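Long-range contacts in aspartyl-tRNA synthetase 2 (PDB 1N9W), which charges both tRNA(Asp) and tRNA(Asn) with L-aspartate, first activating the amino acid with ATP and then transferring it to the acceptor end of the tRNA: residues 139-149 with 186-195; 228-239 with 262-270. All blocks are in the same frame, centred on the assembly; numbering follows the deposited sequence.

Contact 1: residues 139-149 with 186-195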
# COMPACT_ATOMS: atom_id res chain seq x y z
N LEU B 139 11.54 0.75 -4.46
CA LEU B 139 12.08 0.83 -3.11
C LEU B 139 12.30 -0.55 -2.47
O LEU B 139 13.31 -0.76 -1.80
CB LEU B 139 11.16 1.70 -2.23
CG LEU B 139 11.09 3.18 -2.66
CD1 LEU B 139 9.96 3.89 -1.92
CD2 LEU B 139 12.45 3.88 -2.40
N ASP B 140 11.37 -1.49 -2.68
CA ASP B 140 11.54 -2.85 -2.13
C ASP B 140 12.83 -3.47 -2.69
O ASP B 140 13.56 -4.13 -1.96
CB ASP B 140 10.37 -3.77 -2.51
CG ASP B 140 9.12 -3.55 -1.65
OD1 ASP B 140 9.23 -2.93 -0.56
OD2 ASP B 140 8.03 -4.02 -2.06
N ARG B 141 13.10 -3.26 -3.98
CA ARG B 141 14.31 -3.81 -4.59
C ARG B 141 15.59 -3.17 -4.03
O ARG B 141 16.67 -3.74 -4.16
CB ARG B 141 14.25 -3.66 -6.11
CG ARG B 141 15.37 -4.38 -6.85
CD ARG B 141 14.99 -4.62 -8.30
NE ARG B 141 14.47 -3.39 -8.88
CZ ARG B 141 13.31 -3.28 -9.51
NH1 ARG B 141 12.51 -4.33 -9.66
NH2 ARG B 141 12.93 -2.09 -9.97
N GLN B 142 15.46 -1.98 -3.43
CA GLN B 142 16.60 -1.29 -2.82
C GLN B 142 16.60 -1.58 -1.31
O GLN B 142 17.18 -0.83 -0.52
CB GLN B 142 16.52 0.23 -3.01
CG GLN B 142 16.51 0.73 -4.45
CD GLN B 142 17.64 0.16 -5.28
OE1 GLN B 142 18.80 0.17 -4.86
NE2 GLN B 142 17.31 -0.33 -6.47
N ASP B 143 15.93 -2.66 -0.92
CA ASP B 143 15.86 -3.07 0.47
C ASP B 143 15.10 -2.18 1.44
O ASP B 143 15.35 -2.21 2.65
CB ASP B 143 17.28 -3.29 1.02
CG ASP B 143 17.60 -4.75 1.22
OD1 ASP B 143 17.56 -5.51 0.23
OD2 ASP B 143 17.89 -5.14 2.38
N PHE B 144 14.17 -1.36 0.93
CA PHE B 144 13.39 -0.53 1.84
C PHE B 144 12.34 -1.43 2.47
O PHE B 144 11.99 -2.48 1.91
CB PHE B 144 12.67 0.59 1.08
CG PHE B 144 13.54 1.77 0.78
CD1 PHE B 144 14.61 1.64 -0.10
CD2 PHE B 144 13.28 3.00 1.37
CE1 PHE B 144 15.42 2.73 -0.38
CE2 PHE B 144 14.09 4.10 1.09
CZ PHE B 144 15.16 3.97 0.21
N THR B 145 11.85 -1.03 3.64
CA THR B 145 10.82 -1.79 4.32
C THR B 145 9.58 -0.90 4.51
O THR B 145 9.66 0.18 5.08
CB THR B 145 11.30 -2.29 5.71
OG1 THR B 145 12.32 -3.29 5.53
CG2 THR B 145 10.15 -2.90 6.51
N GLU B 146 8.44 -1.37 3.99
CA GLU B 146 7.18 -0.62 4.11
C GLU B 146 6.75 -0.61 5.57
O GLU B 146 6.79 -1.64 6.24
CB GLU B 146 6.08 -1.26 3.24
CG GLU B 146 4.69 -0.65 3.43
CD GLU B 146 3.73 -0.98 2.28
OE1 GLU B 146 3.79 -2.11 1.75
OE2 GLU B 146 2.91 -0.11 1.93
N ILE B 147 6.35 0.56 6.06
CA ILE B 147 5.91 0.67 7.43
C ILE B 147 4.51 1.24 7.49
O ILE B 147 3.99 1.79 6.51
CB ILE B 147 6.82 1.60 8.25
CG1 ILE B 147 6.78 3.01 7.65
CG2 ILE B 147 8.23 1.02 8.29
CD1 ILE B 147 7.71 3.99 8.31
N PHE B 148 3.90 1.12 8.67
CA PHE B 148 2.56 1.60 8.91
C PHE B 148 2.54 2.32 10.25
O PHE B 148 2.59 1.68 11.30
CB PHE B 148 1.58 0.42 8.91
CG PHE B 148 1.74 -0.47 7.71
CD1 PHE B 148 2.68 -1.49 7.70
CD2 PHE B 148 0.97 -0.26 6.57
CE1 PHE B 148 2.87 -2.27 6.56
CE2 PHE B 148 1.16 -1.03 5.42
CZ PHE B 148 2.11 -2.04 5.42
N THR B 149 2.48 3.65 10.22
CA THR B 149 2.49 4.46 11.43
C THR B 149 1.11 5.02 11.77
O THR B 149 0.20 5.03 10.93
CB THR B 149 3.50 5.63 11.32
OG1 THR B 149 3.16 6.46 10.21
CG2 THR B 149 4.92 5.08 11.13
N MET B 186 11.84 4.86 12.66
CA MET B 186 11.91 3.62 11.90
C MET B 186 13.19 3.54 11.06
O MET B 186 13.60 2.46 10.66
CB MET B 186 10.65 3.42 11.04
CG MET B 186 9.38 3.15 11.86
SD MET B 186 9.57 1.93 13.18
CE MET B 186 9.55 0.44 12.23
N VAL B 187 13.81 4.69 10.79
CA VAL B 187 15.06 4.71 10.04
C VAL B 187 16.15 4.03 10.89
O VAL B 187 17.07 3.41 10.36
CB VAL B 187 15.50 6.15 9.70
CG1 VAL B 187 16.96 6.18 9.28
CG2 VAL B 187 14.64 6.71 8.59
N GLY B 188 16.03 4.16 12.21
CA GLY B 188 17.01 3.55 13.09
C GLY B 188 16.74 2.06 13.26
O GLY B 188 17.56 1.33 13.80
N VAL B 189 15.57 1.63 12.79
CA VAL B 189 15.18 0.23 12.89
C VAL B 189 15.47 -0.52 11.59
O VAL B 189 16.07 -1.59 11.60
CB VAL B 189 13.67 0.11 13.24
CG1 VAL B 189 13.24 -1.35 13.31
CG2 VAL B 189 13.39 0.81 14.57
N PHE B 190 15.06 0.06 10.46
CA PHE B 190 15.24 -0.57 9.15
C PHE B 190 16.16 0.17 8.18
O PHE B 190 16.37 -0.29 7.06
CB PHE B 190 13.87 -0.78 8.50
CG PHE B 190 12.99 -1.77 9.22
CD1 PHE B 190 13.42 -3.08 9.42
CD2 PHE B 190 11.73 -1.40 9.68
CE1 PHE B 190 12.60 -4.02 10.05
CE2 PHE B 190 10.90 -2.33 10.32
CZ PHE B 190 11.33 -3.64 10.51
N GLU B 191 16.69 1.31 8.62
CA GLU B 191 17.61 2.11 7.80
C GLU B 191 16.97 2.79 6.59
O GLU B 191 17.29 3.94 6.27
CB GLU B 191 18.78 1.24 7.31
CG GLU B 191 19.71 0.69 8.41
CD GLU B 191 20.78 -0.25 7.85
OE1 GLU B 191 21.23 -0.04 6.70
OE2 GLU B 191 21.20 -1.18 8.58
N ARG B 192 16.07 2.07 5.92
CA ARG B 192 15.38 2.57 4.73
C ARG B 192 13.92 2.15 4.80
O ARG B 192 13.62 0.95 4.81
CB ARG B 192 16.04 1.98 3.47
CG ARG B 192 17.50 2.27 3.40
CD ARG B 192 18.27 1.08 2.86
NE ARG B 192 18.28 1.05 1.42
CZ ARG B 192 19.13 1.72 0.66
NH1 ARG B 192 20.05 2.50 1.21
NH2 ARG B 192 19.06 1.62 -0.67
N VAL B 193 13.03 3.13 4.85
CA VAL B 193 11.60 2.84 4.94
C VAL B 193 10.77 3.79 4.10
O VAL B 193 11.24 4.84 3.67
CB VAL B 193 11.09 2.95 6.40
CG1 VAL B 193 11.91 2.08 7.32
CG2 VAL B 193 11.12 4.40 6.86
N TYR B 194 9.52 3.41 3.87
CA TYR B 194 8.61 4.25 3.11
C TYR B 194 7.20 3.96 3.56
O TYR B 194 6.94 2.95 4.22
CB TYR B 194 8.73 3.99 1.61
CG TYR B 194 8.24 2.63 1.17
CD1 TYR B 194 9.11 1.55 1.10
CD2 TYR B 194 6.90 2.44 0.81
CE1 TYR B 194 8.66 0.30 0.66
CE2 TYR B 194 6.45 1.20 0.38
CZ TYR B 194 7.34 0.13 0.30
OH TYR B 194 6.91 -1.09 -0.16
N GLU B 195 6.29 4.86 3.22
CA GLU B 195 4.91 4.66 3.61
C GLU B 195 3.96 5.33 2.64
O GLU B 195 4.24 6.40 2.10
CB GLU B 195 4.68 5.18 5.04
CG GLU B 195 3.21 5.22 5.47
CD GLU B 195 3.03 5.53 6.95
OE1 GLU B 195 3.67 6.47 7.46
OE2 GLU B 195 2.23 4.83 7.61
O HOH W 1 14.93 -2.16 5.38
O HOH W 2 -0.23 6.81 8.50
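Arg192 grips a backbone carbonyl rather than a carboxylate: NE lies 2.9 Å from Gln142 O, nearly in line with the C=O bond, while NH2 donates to a lone pair of Gln142 O, in the carbonyl plane. Both bonds lie close to the guanidinium plane, and they fasten the turn where Asp143, at positive phi, closes the Schellman motif of helix 119-141. The same arginine lays its CB 3.5 Å from the Phe144 ring centroid, over one face; Leu139 CD2 fills the opposite face, so the flat ring is sandwiched between aliphatic groups. Tyr194 stands with CG between its backbone N and carbonyl carbon (chi1 68°), which swings the ring across the neighbouring strand, under Glu146 CA, until OH donates a hydrogen bond to Asp140 OD1 (3.0 Å), approaching from above the carboxylate plane. Beyond it, Glu195, extended, takes Thr149 N on OE2 (2.9 Å) and Thr149 OG1 on OE1 (2.8 Å); OE1 also pairs with Lys183 of helix 181-190. Thr145 CG2 rests over one face of the Phe190 ring. Strand 145-146 runs parallel to strand 192-198, joined by Thr145 N to Arg192 O and Ile147 N to Tyr194 O; strand 215-222 flanks the latter strand, and helix 227-248 packs on Leu139 and Phe144.

Contact 2: residues 228-239 with 262-270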
# COMPACT_ATOMS: atom_id res chain seq x y z
N GLU B 228 21.71 15.23 -1.58
CA GLU B 228 21.90 14.83 -2.97
C GLU B 228 21.56 13.35 -3.17
O GLU B 228 21.21 12.94 -4.28
CB GLU B 228 23.35 15.09 -3.39
CG GLU B 228 23.55 15.17 -4.89
CD GLU B 228 22.69 16.26 -5.52
OE1 GLU B 228 22.69 17.39 -4.99
OE2 GLU B 228 22.02 15.98 -6.54
N ASP B 229 21.68 12.56 -2.11
CA ASP B 229 21.35 11.14 -2.21
C ASP B 229 19.84 10.99 -2.42
O ASP B 229 19.39 10.12 -3.17
CB ASP B 229 21.76 10.38 -0.95
CG ASP B 229 23.25 10.13 -0.88
OD1 ASP B 229 23.90 10.10 -1.95
OD2 ASP B 229 23.77 9.94 0.23
N LEU B 230 19.08 11.85 -1.74
CA LEU B 230 17.63 11.83 -1.83
C LEU B 230 17.15 12.19 -3.24
O LEU B 230 16.27 11.52 -3.79
CB LEU B 230 17.04 12.81 -0.81
CG LEU B 230 17.61 12.73 0.60
CD1 LEU B 230 16.91 13.75 1.50
CD2 LEU B 230 17.42 11.33 1.15
N MET B 231 17.73 13.25 -3.81
CA MET B 231 17.34 13.69 -5.16
C MET B 231 17.64 12.62 -6.21
O MET B 231 16.80 12.33 -7.06
CB MET B 231 18.04 15.02 -5.51
CG MET B 231 17.27 16.26 -5.02
SD MET B 231 18.04 17.91 -5.30
CE MET B 231 18.85 18.16 -3.70
N ARG B 232 18.83 12.03 -6.14
CA ARG B 232 19.18 10.98 -7.09
C ARG B 232 18.25 9.77 -6.91
O ARG B 232 17.88 9.12 -7.89
CB ARG B 232 20.64 10.55 -6.89
CG ARG B 232 21.65 11.48 -7.57
CD ARG B 232 22.88 11.71 -6.71
NE ARG B 232 23.42 10.45 -6.18
CZ ARG B 232 24.29 10.38 -5.18
NH1 ARG B 232 24.72 11.49 -4.59
NH2 ARG B 232 24.71 9.20 -4.76
N LEU B 233 17.86 9.49 -5.67
CA LEU B 233 16.96 8.39 -5.39
C LEU B 233 15.58 8.65 -6.00
O LEU B 233 15.03 7.81 -6.70
CB LEU B 233 16.81 8.18 -3.88
CG LEU B 233 15.65 7.24 -3.47
CD1 LEU B 233 16.01 5.81 -3.81
CD2 LEU B 233 15.38 7.37 -1.97
N GLU B 234 15.04 9.83 -5.73
CA GLU B 234 13.73 10.19 -6.24
C GLU B 234 13.65 10.13 -7.76
O GLU B 234 12.61 9.77 -8.32
CB GLU B 234 13.31 11.57 -5.75
CG GLU B 234 12.08 12.08 -6.45
CD GLU B 234 11.37 13.18 -5.68
OE1 GLU B 234 12.04 13.98 -4.99
OE2 GLU B 234 10.12 13.25 -5.79
N GLU B 235 14.74 10.48 -8.43
CA GLU B 235 14.80 10.46 -9.89
C GLU B 235 14.62 9.05 -10.41
O GLU B 235 13.84 8.80 -11.33
CB GLU B 235 16.14 11.01 -10.39
CG GLU B 235 16.17 12.53 -10.57
CD GLU B 235 17.54 13.04 -11.06
OE1 GLU B 235 18.11 12.45 -12.00
OE2 GLU B 235 18.02 14.04 -10.51
N ALA B 236 15.36 8.12 -9.82
CA ALA B 236 15.29 6.72 -10.22
C ALA B 236 13.91 6.17 -9.85
O ALA B 236 13.31 5.41 -10.62
CB ALA B 236 16.40 5.92 -9.53
N LEU B 237 13.42 6.56 -8.68
CA LEU B 237 12.11 6.14 -8.19
C LEU B 237 11.03 6.55 -9.19
O LEU B 237 10.21 5.73 -9.60
CB LEU B 237 11.82 6.79 -6.83
CG LEU B 237 10.43 6.62 -6.20
CD1 LEU B 237 10.20 5.17 -5.85
CD2 LEU B 237 10.33 7.50 -4.95
N LEU B 238 11.04 7.82 -9.59
CA LEU B 238 10.07 8.35 -10.54
C LEU B 238 10.12 7.64 -11.88
O LEU B 238 9.07 7.35 -12.48
CB LEU B 238 10.30 9.84 -10.77
CG LEU B 238 9.80 10.75 -9.65
CD1 LEU B 238 10.50 12.09 -9.74
CD2 LEU B 238 8.29 10.89 -9.76
N ALA B 239 11.32 7.36 -12.36
CA ALA B 239 11.49 6.68 -13.65
C ALA B 239 10.78 5.34 -13.60
O ALA B 239 10.11 4.94 -14.55
CB ALA B 239 12.98 6.49 -13.95
N SER B 262 9.08 14.49 -19.97
CA SER B 262 10.46 14.22 -20.36
C SER B 262 11.03 13.26 -19.32
O SER B 262 10.58 13.23 -18.18
CB SER B 262 11.26 15.53 -20.38
OG SER B 262 11.05 16.30 -19.21
N PHE B 263 12.03 12.48 -19.72
CA PHE B 263 12.62 11.50 -18.81
C PHE B 263 13.20 12.14 -17.55
O PHE B 263 14.02 13.05 -17.63
CB PHE B 263 13.72 10.71 -19.52
CG PHE B 263 14.03 9.40 -18.87
CD1 PHE B 263 13.14 8.33 -18.98
CD2 PHE B 263 15.20 9.24 -18.14
CE1 PHE B 263 13.41 7.11 -18.37
CE2 PHE B 263 15.48 8.02 -17.52
CZ PHE B 263 14.59 6.95 -17.63
N PRO B 264 12.78 11.65 -16.38
CA PRO B 264 13.22 12.14 -15.07
C PRO B 264 14.66 11.75 -14.71
O PRO B 264 14.89 11.04 -13.74
CB PRO B 264 12.22 11.50 -14.10
CG PRO B 264 11.02 11.26 -14.94
CD PRO B 264 11.63 10.75 -16.22
N GLN B 265 15.62 12.21 -15.51
CA GLN B 265 17.01 11.90 -15.23
C GLN B 265 17.85 13.17 -15.36
O GLN B 265 17.64 13.97 -16.27
CB GLN B 265 17.52 10.83 -16.19
CG GLN B 265 19.02 10.66 -16.18
CD GLN B 265 19.45 9.32 -16.73
OE1 GLN B 265 19.00 8.89 -17.80
NE2 GLN B 265 20.34 8.65 -16.01
N ASP B 266 18.79 13.35 -14.44
CA ASP B 266 19.64 14.53 -14.47
C ASP B 266 18.76 15.78 -14.50
O ASP B 266 18.97 16.69 -15.30
CB ASP B 266 20.55 14.50 -15.70
CG ASP B 266 21.67 13.48 -15.56
OD1 ASP B 266 22.17 12.99 -16.59
OD2 ASP B 266 22.06 13.18 -14.41
N ILE B 267 17.77 15.79 -13.62
CA ILE B 267 16.84 16.91 -13.52
C ILE B 267 17.56 18.18 -13.12
O ILE B 267 18.40 18.17 -12.22
CB ILE B 267 15.75 16.63 -12.48
CG1 ILE B 267 14.94 15.40 -12.91
CG2 ILE B 267 14.86 17.85 -12.32
CD1 ILE B 267 13.91 14.98 -11.89
N PRO B 268 17.25 19.30 -13.79
CA PRO B 268 17.84 20.62 -13.53
C PRO B 268 17.73 21.07 -12.08
O PRO B 268 16.63 21.14 -11.52
CB PRO B 268 17.08 21.53 -14.49
CG PRO B 268 16.81 20.63 -15.65
CD PRO B 268 16.37 19.35 -14.98
N ARG B 269 18.87 21.39 -11.47
CA ARG B 269 18.91 21.85 -10.09
C ARG B 269 18.94 23.38 -10.10
O ARG B 269 19.55 23.99 -10.98
CB ARG B 269 20.17 21.33 -9.39
CG ARG B 269 20.42 19.81 -9.47
CD ARG B 269 19.59 19.02 -8.46
NE ARG B 269 20.13 17.68 -8.20
CZ ARG B 269 20.02 16.64 -9.03
NH1 ARG B 269 19.39 16.76 -10.18
NH2 ARG B 269 20.55 15.47 -8.68
N LEU B 270 18.29 24.02 -9.13
CA LEU B 270 18.27 25.47 -9.09
C LEU B 270 18.04 25.98 -7.68
O LEU B 270 17.01 25.73 -7.06
CB LEU B 270 17.17 26.00 -10.01
CG LEU B 270 17.28 27.47 -10.42
CD1 LEU B 270 18.57 27.69 -11.20
CD2 LEU B 270 16.08 27.86 -11.28
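The Arg269 guanidinium and the Glu228 carboxylate are nearly coplanar, 9° apart, and meet at the guanidinium edge, where NH2 (2.6 Å) and NE (3.0 Å) both converge on Glu228 OE2. The Glu235 carboxylate is turned 87° to the same guanidinium and approaches it obliquely, with a weak bond from Arg269 NH1 to Glu235 OE2 at 3.1 Å. Met231 SD also comes in obliquely, 3.6 Å from Arg269 NE. The bend at chi2 (-81°) carries the arginine to these acids, and a weak bond from NH1 to Ile267 O ties it back to the loop before its strand. Glu235 is long enough for a second task: OE1 accepts Asp266 N at 2.7 Å from above the carboxylate plane, and its CG packs on Ile267 CD1. Were Arg269 an alanine, Glu228 and Glu235 would probably lose their shared positive partner, and the Glu228 carboxylate would be freer to turn. Farther along, compact Ala239 accommodates the Phe263 ring, CB to CZ 4.0 Å, and Leu238 CB meets Pro264, centre of an inverse gamma turn. Glu228, Glu235 and Arg269 form a salt-bridge network joining helix 227-248 to the start of strand 269-271, outermost within this chain in the sheet of the class II synthetase catalytic fold.

Overall arrangement
Contact 1 is buried and contact 2 only partly so, though both reach the mixed sheet of the class II catalytic domain. They serve its two outermost strands within the chain: 145-146 in contact 1, 269-271 in contact 2. Contact 1 joins strand to strand through backbone bonds and aromatic packing, and its acids Asp140, Asp143 and Glu146 also form salt bridges with arginines of the second subunit. Contact 2, which no other chain touches, binds a helix to a loop and the start of the strand after it, largely by charge. Helix 227-248 connects them: Leu237 and Leu233 pack against Leu139 and Phe144, while Glu228 and Glu235 serve residues 262-270.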